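Local coordinates for protein alcohol dehydrogenase IV (Corynebacterium glutamicum, PDB 3IV7) that probably acts as a nicotinamide-dependent maleylacetate reductase and belongs to the iron-containing alcohol dehydrogenase family, at residues Leu103-Ala108 and Leu113-Ile118; Lys39-Ala44 and Arg81-Asp86; Val32-Ser37 and Pro149-Tyr154. All blocks are in the same frame, centred on the assembly; numbering follows the deposited sequence.

Contact 1: residues Leu103-Ala108 and Leu113-Ile118; sequences LAKAIA and LPIVAI
Ile115 drives its CD1 methyl against one turn of the helix, where it meets Ala104 and Ala108, residues four apart and so on the same side. Ile115 CD1 lies 3.9 Å from Ala108 CB and about as near Ala104 CB. Its closest neighbour across the contact is Ala104 O, 3.5 Å from Ile115 CD1, an oxygen that already accepts the helical hydrogen bond from Ala108 N. With CG1 set beside the backbone N (chi1 -66°) and CD1 extended beyond it, the branch reaches straight across from strand to helix. Ala108 closes the end of this patch nearest the turn, with Ala108 CB standing 3.5 Å from Leu113 O. The small alanine side chains let backbone and methyl come this near.

The Leu113 side chain packs more loosely. Partly exposed, it reaches Ile107 only with Leu113 CD1, at 4.4 Å from Ile107 CG2, whereas Ile115 is buried against the helix and also touches Leu92 and Cys94 of the adjacent strand 91-96. Lys105 passes its aliphatic CG by the same isoleucine, and its NZ is hydrogen-bonded to Ser125, Thr128 and the backbone oxygen of Val130.

Helical segment 103-108 and strand segment 115-118 run antiparallel, 173° between their directions, as in the second half of a beta-alpha-beta crossover. Because no hydrogen bond joins the two segments, what holds them together is probably mainly apolar contact and the exclusion of water.

Contact 2: residues Lys39-Ala44 and Arg81-Asp86; sequences KVMVIA and RAVATD
No ring or other flat group takes part where Met41 meets Val83 and Ala84: the contact is made by a selenomethionine chain and small aliphatic side chains. The CB of Arg81 points away from strand 40-43, and its guanidinium takes no part, being held by other partners, with NE bonded to Ala106 O and NH1 in a salt bridge with Glu78.

Met41 is fully extended, with CG anti to the backbone N (chi1 178°) and the two further torsions also close to trans, so the chain stretches out from the strand until its last two atoms touch the helix. The selenium comes first. Met41 SE lies 4.0 Å from Ala84 CB and equally far from Ala84 CA, resting at a place where the short alanine side chain lets it meet the helix backbone. Beyond it, Met41 CE reaches Val83 CG1 at 3.7 Å, the two side chains crossing at about a right angle. One residue thus spans two successive positions of the helix. Met41 and Ala84 are buried, while Val83 lies nearer the surface.

Ile63 and His65 of the neighbouring strand, together with Leu92 and Ile107, also touch the selenomethionine, so that it is surrounded largely by aliphatic side chains. Val40 and Val42, whose side chains alternate with that of Met41, point to the other face of the sheet. Such a layer of helices laid over a parallel sheet through alternate strand residues is characteristic of the Rossmann-like N-terminal domain of iron-containing alcohol dehydrogenases.

Contact 3: residues Val32-Ser37 and Pro149-Tyr154; sequences VERRGS and PETVIY
Arg35 brings the NH1-NH2 end of its guanidinium up to Glu150, and both nitrogens converge on the one oxygen OE1. Arg35 NH1 stands 2.8 Å and Arg35 NH2 2.9 Å from Glu150 OE1, which lies in the guanidinium plane. NH1 meets OE1 on its syn side and NH2 on its anti side. The carboxylate is turned against the guanidinium plane by 37°, which leaves both nitrogens somewhat out of the carboxylate plane. Sharing a single acceptor bends both bonds, to 148° and 142°, yet the oxygen is gripped twice in this salt bridge. Arg35 can reach so far because its chain is extended from CG to NE, carrying the charge off the end of the helix towards the residue just before strand 151-154.

The helix stops just behind this arginine in a Schellman motif: Gly36, with positive phi, is the C-prime residue, Ser37 N bonds to Val32 O and Gly36 N to Glu33 O. In the Rossmann-like fold, the salt bridge ties the C-terminal end of helix 24-35 to the approach to strand 151-154, next to Pro114, which both Arg35 and Glu150 touch.

Thr151 lies deeper, with OG1 at the guanidinium edge, 3.3 Å from Arg35 NH2. Its hydroxyl is hydrogen-bonded to Glu31, whose OE2 also forms salt bridges with Arg35 NE and Arg34 NH2; this carboxylate probably balances much of the positive charge and helps to fix both arginines. Arg34, bent at its third side-chain torsion, reaches Thr151 less closely, at 3.8 Å between Arg34 NH2 and Thr151 OG1. A water donates to the backbone oxygen Glu150 O at 2.8 Å and accepts a weak bond from Arg34 NH2.

Overall arrangement
After strand 7-20, the chain enters helix 24-35, whose end opens contact 3. Strand 40-43 follows, and contact 2 closes the excursion through helix 49-55 and strand 63-65 to helix 74-86. The chain then adds strand 91-96 before contact 1 closes the short turn from helix 98-111 into strand 115-119. Strand 151-154 at last completes contact 3, so contacts 2 and 1 lie in series within its long loop and none cross. Contacts 1 and 2 meet where Ile107 packs on Ile43 and Ala84. Contacts 1 and 3 are joined by probable backbone hydrogen bonds between Ala117 and both Thr151 and Ile153. All three link helices to one parallel sheet, contact 3 through a salt bridge.

Contact 1: residues Leu103-Ala108 and Leu113-Ile118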
ATOM      1  N   LEU A 103      22.161  -4.590 -10.145  1.00 25.31           N
ATOM      2  CA  LEU A 103      23.062  -5.717 -10.033  1.00 25.58           C
ATOM      3  C   LEU A 103      22.649  -6.645  -8.887  1.00 24.02           C
ATOM      4  O   LEU A 103      22.700  -7.869  -9.024  1.00 22.76           O
ATOM      5  CB  LEU A 103      24.518  -5.249  -9.869  1.00 26.74           C
ATOM      6  CG  LEU A 103      25.583  -6.356  -9.855  1.00 30.33           C
ATOM      7  CD1 LEU A 103      25.546  -7.177 -11.136  1.00 24.64           C
ATOM      8  CD2 LEU A 103      27.025  -5.795  -9.598  1.00 26.42           C
ATOM      9  N   ALA A 104      22.205  -6.077  -7.775  1.00 25.20           N
ATOM     10  CA  ALA A 104      21.742  -6.890  -6.653  1.00 23.81           C
ATOM     11  C   ALA A 104      20.564  -7.723  -7.129  1.00 23.14           C
ATOM     12  O   ALA A 104      20.489  -8.912  -6.857  1.00 22.57           O
ATOM     13  CB  ALA A 104      21.359  -5.998  -5.440  1.00 21.41           C
ATOM     14  N   LYS A 105      19.686  -7.111  -7.913  1.00 24.96           N
ATOM     15  CA  LYS A 105      18.538  -7.813  -8.450  1.00 23.91           C
ATOM     16  C   LYS A 105      18.995  -8.949  -9.366  1.00 22.23           C
ATOM     17  O   LYS A 105      18.462 -10.047  -9.313  1.00 22.54           O
ATOM     18  CB  LYS A 105      17.632  -6.845  -9.222  1.00 25.16           C
ATOM     19  CG  LYS A 105      16.785  -5.892  -8.345  1.00 26.00           C
ATOM     20  CD  LYS A 105      15.938  -4.984  -9.241  1.00 27.86           C
ATOM     21  CE  LYS A 105      14.773  -4.364  -8.477  1.00 30.77           C
ATOM     22  NZ  LYS A 105      13.986  -3.458  -9.328  1.00 26.13           N
ATOM     23  N   ALA A 106      19.950  -8.666 -10.243  1.00 22.21           N
ATOM     24  CA  ALA A 106      20.437  -9.686 -11.154  1.00 21.46           C
ATOM     25  C   ALA A 106      20.955 -10.910 -10.368  1.00 21.36           C
ATOM     26  O   ALA A 106      20.699 -12.061 -10.757  1.00 24.48           O
ATOM     27  CB  ALA A 106      21.493  -9.134 -12.091  1.00 15.88           C
ATOM     28  N   ILE A 107      21.616 -10.665  -9.242  1.00 24.00           N
ATOM     29  CA  ILE A 107      22.123 -11.761  -8.393  1.00 22.60           C
ATOM     30  C   ILE A 107      20.980 -12.554  -7.781  1.00 23.12           C
ATOM     31  O   ILE A 107      21.011 -13.776  -7.763  1.00 21.54           O
ATOM     32  CB  ILE A 107      23.032 -11.258  -7.250  1.00 24.42           C
ATOM     33  CG1 ILE A 107      24.265 -10.548  -7.808  1.00 26.53           C
ATOM     34  CG2 ILE A 107      23.510 -12.475  -6.387  1.00 20.02           C
ATOM     35  CD1 ILE A 107      25.096  -9.775  -6.732  1.00 27.86           C
ATOM     36  N   ALA A 108      19.967 -11.850  -7.267  1.00 24.59           N
ATOM     37  CA  ALA A 108      18.801 -12.513  -6.671  1.00 24.33           C
ATOM     38  C   ALA A 108      18.022 -13.378  -7.682  1.00 25.07           C
ATOM     39  O   ALA A 108      17.400 -14.366  -7.310  1.00 24.51           O
ATOM     40  CB  ALA A 108      17.889 -11.484  -6.052  1.00 20.07           C
ATOM     41  N   LEU A 113      18.742 -14.913  -3.208  1.00 25.80           N
ATOM     42  CA  LEU A 113      19.213 -14.232  -2.011  1.00 22.96           C
ATOM     43  C   LEU A 113      18.380 -12.995  -1.736  1.00 23.22           C
ATOM     44  O   LEU A 113      17.984 -12.291  -2.660  1.00 25.99           O
ATOM     45  CB  LEU A 113      20.682 -13.827  -2.140  1.00 20.55           C
ATOM     46  CG  LEU A 113      21.704 -14.963  -2.009  1.00 23.79           C
ATOM     47  CD1 LEU A 113      23.066 -14.447  -2.448  1.00 20.19           C
ATOM     48  CD2 LEU A 113      21.742 -15.545  -0.521  1.00 25.66           C
ATOM     49  N   PRO A 114      18.163 -12.697  -0.472  1.00 22.78           N
ATOM     50  CA  PRO A 114      17.435 -11.506  -0.105  1.00 25.32           C
ATOM     51  C   PRO A 114      18.286 -10.276  -0.265  1.00 26.16           C
ATOM     52  O   PRO A 114      19.540 -10.343  -0.152  1.00 24.98           O
ATOM     53  CB  PRO A 114      17.093 -11.741   1.368  1.00 26.13           C
ATOM     54  CG  PRO A 114      18.105 -12.687   1.834  1.00 27.96           C
ATOM     55  CD  PRO A 114      18.438 -13.557   0.696  1.00 25.53           C
ATOM     56  N   ILE A 115      17.633  -9.162  -0.565  1.00 25.37           N
ATOM     57  CA  ILE A 115      18.312  -7.910  -0.781  1.00 24.36           C
ATOM     58  C   ILE A 115      17.833  -6.865   0.211  1.00 24.33           C
ATOM     59  O   ILE A 115      16.620  -6.713   0.422  1.00 24.91           O
ATOM     60  CB  ILE A 115      17.985  -7.355  -2.172  1.00 28.22           C
ATOM     61  CG1 ILE A 115      18.544  -8.236  -3.282  1.00 22.15           C
ATOM     62  CG2 ILE A 115      18.503  -5.916  -2.315  1.00 22.25           C
ATOM     63  CD1 ILE A 115      17.935  -7.856  -4.651  1.00 20.40           C
ATOM     64  N   VAL A 116      18.769  -6.160   0.831  1.00 24.02           N
ATOM     65  CA  VAL A 116      18.441  -4.954   1.578  1.00 23.64           C
ATOM     66  C   VAL A 116      18.933  -3.779   0.700  1.00 25.45           C
ATOM     67  O   VAL A 116      20.098  -3.708   0.379  1.00 27.87           O
ATOM     68  CB  VAL A 116      19.121  -4.907   2.971  1.00 24.42           C
ATOM     69  CG1 VAL A 116      18.846  -3.574   3.657  1.00 24.92           C
ATOM     70  CG2 VAL A 116      18.659  -6.085   3.863  1.00 22.90           C
ATOM     71  N   ALA A 117      18.015  -2.926   0.243  1.00 25.26           N
ATOM     72  CA  ALA A 117      18.382  -1.807  -0.617  1.00 26.33           C
ATOM     73  C   ALA A 117      18.475  -0.559   0.139  1.00 26.50           C
ATOM     74  O   ALA A 117      17.583  -0.240   0.899  1.00 24.44           O
ATOM     75  CB  ALA A 117      17.369  -1.638  -1.793  1.00 26.88           C
ATOM     76  N   ILE A 118      19.577   0.180  -0.099  1.00 26.75           N
ATOM     77  CA  ILE A 118      19.857   1.461   0.553  1.00 25.75           C
ATOM     78  C   ILE A 118      20.065   2.516  -0.580  1.00 26.68           C
ATOM     79  O   ILE A 118      21.207   2.746  -1.048  1.00 26.58           O
ATOM     80  CB  ILE A 118      21.103   1.354   1.466  1.00 26.76           C
ATOM     81  CG1 ILE A 118      20.961   0.164   2.422  1.00 25.53           C
ATOM     82  CG2 ILE A 118      21.321   2.646   2.240  1.00 22.64           C
ATOM     83  CD1 ILE A 118      22.019   0.102   3.504  1.00 29.63           C
TER

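Contact 2: residues Lys39-Ala44 and Arg81-Asp86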
ATOM      1  N   LYS A  39      26.941 -13.744   6.448  1.00 30.34           N
ATOM      2  CA  LYS A  39      27.860 -13.508   5.331  1.00 25.41           C
ATOM      3  C   LYS A  39      27.282 -12.521   4.351  1.00 28.17           C
ATOM      4  O   LYS A  39      26.796 -12.893   3.287  1.00 27.45           O
ATOM      5  CB  LYS A  39      28.211 -14.818   4.627  1.00 27.72           C
ATOM      6  CG  LYS A  39      29.010 -15.789   5.489  1.00 30.44           C
ATOM      7  CD  LYS A  39      29.946 -16.646   4.667  1.00 45.43           C
ATOM      8  CE  LYS A  39      31.224 -15.892   4.296  1.00 46.86           C
ATOM      9  NZ  LYS A  39      32.224 -16.792   3.654  1.00 45.08           N
ATOM     10  N   VAL A  40      27.410 -11.247   4.715  1.00 25.66           N
ATOM     11  CA  VAL A  40      26.856 -10.153   4.015  1.00 25.64           C
ATOM     12  C   VAL A  40      27.744  -9.697   2.859  1.00 26.83           C
ATOM     13  O   VAL A  40      28.970  -9.560   2.998  1.00 24.52           O
ATOM     14  CB  VAL A  40      26.674  -8.944   4.973  1.00 28.12           C
ATOM     15  CG1 VAL A  40      26.075  -7.740   4.224  1.00 22.26           C
ATOM     16  CG2 VAL A  40      25.807  -9.329   6.197  1.00 24.40           C
HETATM   17  N   MSE A  41      27.112  -9.440   1.726  1.00 24.10           N
HETATM   18  CA  MSE A  41      27.785  -8.880   0.570  1.00 24.62           C
HETATM   19  C   MSE A  41      27.245  -7.483   0.327  1.00 28.21           C
HETATM   20  O   MSE A  41      26.041  -7.302   0.129  1.00 26.21           O
HETATM   21  CB  MSE A  41      27.546  -9.755  -0.646  1.00 22.08           C
HETATM   22  CG  MSE A  41      28.170  -9.245  -1.994  1.00 27.50           C
HETATM   23 SE   MSE A  41      27.844 -10.593  -3.374  0.75 24.92          SE
HETATM   24  CE  MSE A  41      28.631  -9.766  -4.941  1.00 20.61           C
ATOM     25  N   VAL A  42      28.133  -6.487   0.369  1.00 30.51           N
ATOM     26  CA  VAL A  42      27.752  -5.102   0.082  1.00 27.71           C
ATOM     27  C   VAL A  42      28.149  -4.756  -1.362  1.00 29.07           C
ATOM     28  O   VAL A  42      29.294  -4.988  -1.798  1.00 27.10           O
ATOM     29  CB  VAL A  42      28.401  -4.105   1.064  1.00 27.89           C
ATOM     30  CG1 VAL A  42      28.135  -2.686   0.635  1.00 30.51           C
ATOM     31  CG2 VAL A  42      27.864  -4.326   2.490  1.00 30.69           C
ATOM     32  N   ILE A  43      27.194  -4.224  -2.097  1.00 26.48           N
ATOM     33  CA  ILE A  43      27.376  -3.905  -3.497  1.00 27.33           C
ATOM     34  C   ILE A  43      27.266  -2.408  -3.637  1.00 27.57           C
ATOM     35  O   ILE A  43      26.250  -1.819  -3.260  1.00 25.11           O
ATOM     36  CB  ILE A  43      26.280  -4.595  -4.377  1.00 24.54           C
ATOM     37  CG1 ILE A  43      26.386  -6.099  -4.265  1.00 32.83           C
ATOM     38  CG2 ILE A  43      26.389  -4.136  -5.850  1.00 24.75           C
ATOM     39  CD1 ILE A  43      25.117  -6.824  -4.560  1.00 26.52           C
ATOM     40  N   ALA A  44      28.287  -1.793  -4.210  1.00 25.97           N
ATOM     41  CA  ALA A  44      28.297  -0.342  -4.396  1.00 29.57           C
ATOM     42  C   ALA A  44      29.363   0.019  -5.449  1.00 27.73           C
ATOM     43  O   ALA A  44      30.411  -0.575  -5.476  1.00 31.21           O
ATOM     44  CB  ALA A  44      28.617   0.372  -3.043  1.00 25.85           C
ATOM     45  N   ARG A  81      27.190 -13.014  -9.503  1.00 24.99           N
ATOM     46  CA  ARG A  81      26.486 -14.196  -8.992  1.00 23.13           C
ATOM     47  C   ARG A  81      27.488 -15.202  -8.482  1.00 24.52           C
ATOM     48  O   ARG A  81      27.257 -15.836  -7.471  1.00 23.21           O
ATOM     49  CB  ARG A  81      25.608 -14.843 -10.079  1.00 23.71           C
ATOM     50  CG  ARG A  81      24.350 -14.055 -10.409  1.00 19.70           C
ATOM     51  CD  ARG A  81      23.836 -14.360 -11.803  1.00 24.78           C
ATOM     52  NE  ARG A  81      22.597 -13.600 -12.142  1.00 22.04           N
ATOM     53  CZ  ARG A  81      22.077 -13.518 -13.373  1.00 19.44           C
ATOM     54  NH1 ARG A  81      22.689 -14.081 -14.401  1.00 20.12           N
ATOM     55  NH2 ARG A  81      20.963 -12.831 -13.586  1.00 19.47           N
ATOM     56  N   ALA A  82      28.595 -15.354  -9.202  1.00 24.08           N
ATOM     57  CA  ALA A  82      29.652 -16.285  -8.813  1.00 26.78           C
ATOM     58  C   ALA A  82      30.290 -15.882  -7.465  1.00 27.62           C
ATOM     59  O   ALA A  82      30.511 -16.729  -6.601  1.00 29.98           O
ATOM     60  CB  ALA A  82      30.710 -16.362  -9.911  1.00 27.16           C
ATOM     61  N   VAL A  83      30.612 -14.603  -7.316  1.00 27.02           N
ATOM     62  CA  VAL A  83      31.132 -14.080  -6.032  1.00 28.75           C
ATOM     63  C   VAL A  83      30.163 -14.425  -4.879  1.00 29.48           C
ATOM     64  O   VAL A  83      30.578 -14.991  -3.836  1.00 28.43           O
ATOM     65  CB  VAL A  83      31.364 -12.544  -6.105  1.00 29.28           C
ATOM     66  CG1 VAL A  83      31.648 -11.963  -4.728  1.00 27.37           C
ATOM     67  CG2 VAL A  83      32.516 -12.228  -7.072  1.00 30.98           C
ATOM     68  N   ALA A  84      28.872 -14.146  -5.094  1.00 27.60           N
ATOM     69  CA  ALA A  84      27.838 -14.477  -4.118  1.00 28.29           C
ATOM     70  C   ALA A  84      27.858 -15.961  -3.734  1.00 28.83           C
ATOM     71  O   ALA A  84      27.940 -16.317  -2.548  1.00 27.42           O
ATOM     72  CB  ALA A  84      26.425 -14.088  -4.670  1.00 28.68           C
ATOM     73  N   THR A  85      27.779 -16.821  -4.735  1.00 28.94           N
ATOM     74  CA  THR A  85      27.709 -18.240  -4.499  1.00 28.18           C
ATOM     75  C   THR A  85      29.042 -18.814  -3.944  1.00 28.41           C
ATOM     76  O   THR A  85      29.029 -19.596  -3.002  1.00 26.83           O
ATOM     77  CB  THR A  85      27.296 -18.999  -5.780  1.00 29.40           C
ATOM     78  OG1 THR A  85      28.246 -18.744  -6.803  1.00 36.33           O
ATOM     79  CG2 THR A  85      25.942 -18.555  -6.258  1.00 17.10           C
ATOM     80  N   ASP A  86      30.170 -18.416  -4.525  1.00 29.02           N
ATOM     81  CA  ASP A  86      31.483 -18.908  -4.072  1.00 30.53           C
ATOM     82  C   ASP A  86      31.770 -18.571  -2.610  1.00 29.59           C
ATOM     83  O   ASP A  86      32.458 -19.317  -1.921  1.00 28.46           O
ATOM     84  CB  ASP A  86      32.614 -18.323  -4.924  1.00 32.61           C
ATOM     85  CG  ASP A  86      32.652 -18.892  -6.337  1.00 34.24           C
ATOM     86  OD1 ASP A  86      31.912 -19.857  -6.625  1.00 30.79           O
ATOM     87  OD2 ASP A  86      33.424 -18.359  -7.162  1.00 27.07           O
TER

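Contact 3: residues Val32-Ser37 and Pro149-Tyr154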
ATOM      1  N   VAL A  32      20.258  -6.857   9.749  1.00 28.87           N
ATOM      2  CA  VAL A  32      21.145  -7.999   9.673  1.00 27.88           C
ATOM      3  C   VAL A  32      20.996  -8.928  10.897  1.00 28.74           C
ATOM      4  O   VAL A  32      21.066 -10.185  10.785  1.00 26.45           O
ATOM      5  CB  VAL A  32      22.603  -7.545   9.586  1.00 28.72           C
ATOM      6  CG1 VAL A  32      23.537  -8.725   9.770  1.00 28.84           C
ATOM      7  CG2 VAL A  32      22.861  -6.834   8.258  1.00 27.43           C
ATOM      8  N   GLU A  33      20.825  -8.319  12.056  1.00 26.60           N
ATOM      9  CA  GLU A  33      20.678  -9.076  13.281  1.00 28.13           C
ATOM     10  C   GLU A  33      19.336  -9.804  13.321  1.00 27.13           C
ATOM     11  O   GLU A  33      19.290 -10.959  13.683  1.00 26.85           O
ATOM     12  CB  GLU A  33      20.884  -8.180  14.500  1.00 26.95           C
ATOM     13  CG  GLU A  33      22.346  -7.778  14.650  1.00 27.46           C
ATOM     14  CD  GLU A  33      22.676  -7.167  15.959  1.00 24.75           C
ATOM     15  OE1 GLU A  33      21.828  -6.462  16.532  1.00 31.58           O
ATOM     16  OE2 GLU A  33      23.814  -7.378  16.414  1.00 31.29           O
ATOM     17  N   ARG A  34      18.268  -9.134  12.872  1.00 28.58           N
ATOM     18  CA  ARG A  34      16.942  -9.739  12.803  1.00 28.85           C
ATOM     19  C   ARG A  34      16.966 -10.981  11.861  1.00 31.65           C
ATOM     20  O   ARG A  34      16.342 -11.999  12.143  1.00 26.46           O
ATOM     21  CB  ARG A  34      15.945  -8.697  12.321  1.00 32.34           C
ATOM     22  CG  ARG A  34      14.541  -9.217  12.045  1.00 37.23           C
ATOM     23  CD  ARG A  34      13.635  -8.093  11.556  1.00 47.28           C
ATOM     24  NE  ARG A  34      13.818  -7.772  10.135  1.00 54.00           N
ATOM     25  CZ  ARG A  34      13.161  -8.359   9.121  1.00 54.49           C
ATOM     26  NH1 ARG A  34      12.288  -9.338   9.353  1.00 49.75           N
ATOM     27  NH2 ARG A  34      13.390  -7.972   7.856  1.00 39.41           N
ATOM     28  N   ARG A  35      17.759 -10.908  10.797  1.00 32.90           N
ATOM     29  CA  ARG A  35      17.892 -12.028   9.854  1.00 31.89           C
ATOM     30  C   ARG A  35      18.848 -13.091  10.334  1.00 30.91           C
ATOM     31  O   ARG A  35      18.812 -14.227   9.858  1.00 30.67           O
ATOM     32  CB  ARG A  35      18.372 -11.515   8.483  1.00 31.73           C
ATOM     33  CG  ARG A  35      17.388 -10.635   7.801  1.00 29.94           C
ATOM     34  CD  ARG A  35      17.984  -9.903   6.548  1.00 29.27           C
ATOM     35  NE  ARG A  35      16.939  -9.113   5.928  1.00 33.18           N
ATOM     36  CZ  ARG A  35      16.016  -9.612   5.120  1.00 29.57           C
ATOM     37  NH1 ARG A  35      16.054 -10.900   4.751  1.00 40.51           N
ATOM     38  NH2 ARG A  35      15.062  -8.825   4.654  1.00 34.27           N
ATOM     39  N   GLY A  36      19.733 -12.731  11.262  1.00 30.07           N
ATOM     40  CA  GLY A  36      20.793 -13.637  11.693  1.00 24.22           C
ATOM     41  C   GLY A  36      21.867 -13.857  10.629  1.00 25.80           C
ATOM     42  O   GLY A  36      22.683 -14.792  10.739  1.00 21.67           O
ATOM     43  N   SER A  37      21.919 -12.942   9.645  1.00 27.20           N
ATOM     44  CA  SER A  37      22.818 -13.052   8.486  1.00 29.22           C
ATOM     45  C   SER A  37      24.253 -13.112   8.912  1.00 30.22           C
ATOM     46  O   SER A  37      24.701 -12.271   9.684  1.00 33.13           O
ATOM     47  CB  SER A  37      22.626 -11.842   7.566  1.00 28.83           C
ATOM     48  OG  SER A  37      21.271 -11.660   7.276  1.00 32.37           O
ATOM     49  N   PRO A 149      13.550  -5.993  -3.441  1.00 25.34           N
ATOM     50  CA  PRO A 149      14.265  -6.053  -2.165  1.00 27.08           C
ATOM     51  C   PRO A 149      13.293  -6.269  -1.010  1.00 27.18           C
ATOM     52  O   PRO A 149      12.197  -5.693  -0.994  1.00 31.07           O
ATOM     53  CB  PRO A 149      14.933  -4.683  -2.073  1.00 27.78           C
ATOM     54  CG  PRO A 149      15.154  -4.276  -3.511  1.00 26.95           C
ATOM     55  CD  PRO A 149      14.035  -4.899  -4.307  1.00 24.86           C
ATOM     56  N   GLU A 150      13.660  -7.116  -0.088  1.00 25.56           N
ATOM     57  CA  GLU A 150      12.812  -7.393   1.056  1.00 26.75           C
ATOM     58  C   GLU A 150      12.749  -6.220   2.010  1.00 26.86           C
ATOM     59  O   GLU A 150      11.756  -6.028   2.691  1.00 24.30           O
ATOM     60  CB  GLU A 150      13.301  -8.604   1.794  1.00 27.19           C
ATOM     61  CG  GLU A 150      13.057  -9.854   1.080  1.00 27.34           C
ATOM     62  CD  GLU A 150      13.409 -11.073   1.897  1.00 26.05           C
ATOM     63  OE1 GLU A 150      13.794 -10.931   3.080  1.00 27.33           O
ATOM     64  OE2 GLU A 150      13.322 -12.169   1.336  1.00 33.56           O
ATOM     65  N   THR A 151      13.830  -5.474   2.091  1.00 27.35           N
ATOM     66  CA  THR A 151      13.875  -4.301   2.934  1.00 27.18           C
ATOM     67  C   THR A 151      14.497  -3.126   2.209  1.00 27.89           C
ATOM     68  O   THR A 151      15.501  -3.278   1.463  1.00 25.19           O
ATOM     69  CB  THR A 151      14.683  -4.582   4.192  1.00 29.09           C
ATOM     70  OG1 THR A 151      14.097  -5.685   4.893  1.00 26.25           O
ATOM     71  CG2 THR A 151      14.746  -3.341   5.090  1.00 22.76           C
ATOM     72  N   VAL A 152      13.941  -1.939   2.452  1.00 24.55           N
ATOM     73  CA  VAL A 152      14.503  -0.723   1.922  1.00 26.74           C
ATOM     74  C   VAL A 152      14.833   0.214   3.063  1.00 27.14           C
ATOM     75  O   VAL A 152      13.987   0.490   3.911  1.00 28.17           O
ATOM     76  CB  VAL A 152      13.529  -0.020   0.936  1.00 25.42           C
ATOM     77  CG1 VAL A 152      14.194   1.246   0.330  1.00 30.44           C
ATOM     78  CG2 VAL A 152      13.096  -0.997  -0.157  1.00 25.03           C
ATOM     79  N   ILE A 153      16.080   0.675   3.097  1.00 26.20           N
ATOM     80  CA  ILE A 153      16.528   1.679   4.098  1.00 27.95           C
ATOM     81  C   ILE A 153      16.722   3.032   3.417  1.00 25.41           C
ATOM     82  O   ILE A 153      17.538   3.168   2.501  1.00 25.90           O
ATOM     83  CB  ILE A 153      17.798   1.233   4.792  1.00 25.64           C
ATOM     84  CG1 ILE A 153      17.527  -0.090   5.530  1.00 25.29           C
ATOM     85  CG2 ILE A 153      18.345   2.373   5.768  1.00 28.17           C
ATOM     86  CD1 ILE A 153      18.821  -0.815   6.063  1.00 22.67           C
ATOM     87  N   TYR A 154      15.885   3.986   3.798  1.00 26.97           N
ATOM     88  CA  TYR A 154      15.924   5.341   3.268  1.00 26.43           C
ATOM     89  C   TYR A 154      16.531   6.304   4.274  1.00 26.69           C
ATOM     90  O   TYR A 154      15.933   6.589   5.331  1.00 27.46           O
ATOM     91  CB  TYR A 154      14.508   5.836   2.904  1.00 27.66           C
ATOM     92  CG  TYR A 154      13.960   5.289   1.636  1.00 25.95           C
ATOM     93  CD1 TYR A 154      14.636   5.468   0.421  1.00 26.60           C
ATOM     94  CD2 TYR A 154      12.716   4.676   1.605  1.00 28.14           C
ATOM     95  CE1 TYR A 154      14.134   5.010  -0.727  1.00 24.43           C
ATOM     96  CE2 TYR A 154      12.197   4.210   0.430  1.00 25.60           C
ATOM     97  CZ  TYR A 154      12.890   4.393  -0.737  1.00 27.71           C
ATOM     98  OH  TYR A 154      12.370   3.940  -1.912  1.00 24.33           O
TER
HETATM   99  O   HOH W   1      11.665  -7.476   5.140  1.00 44.32           O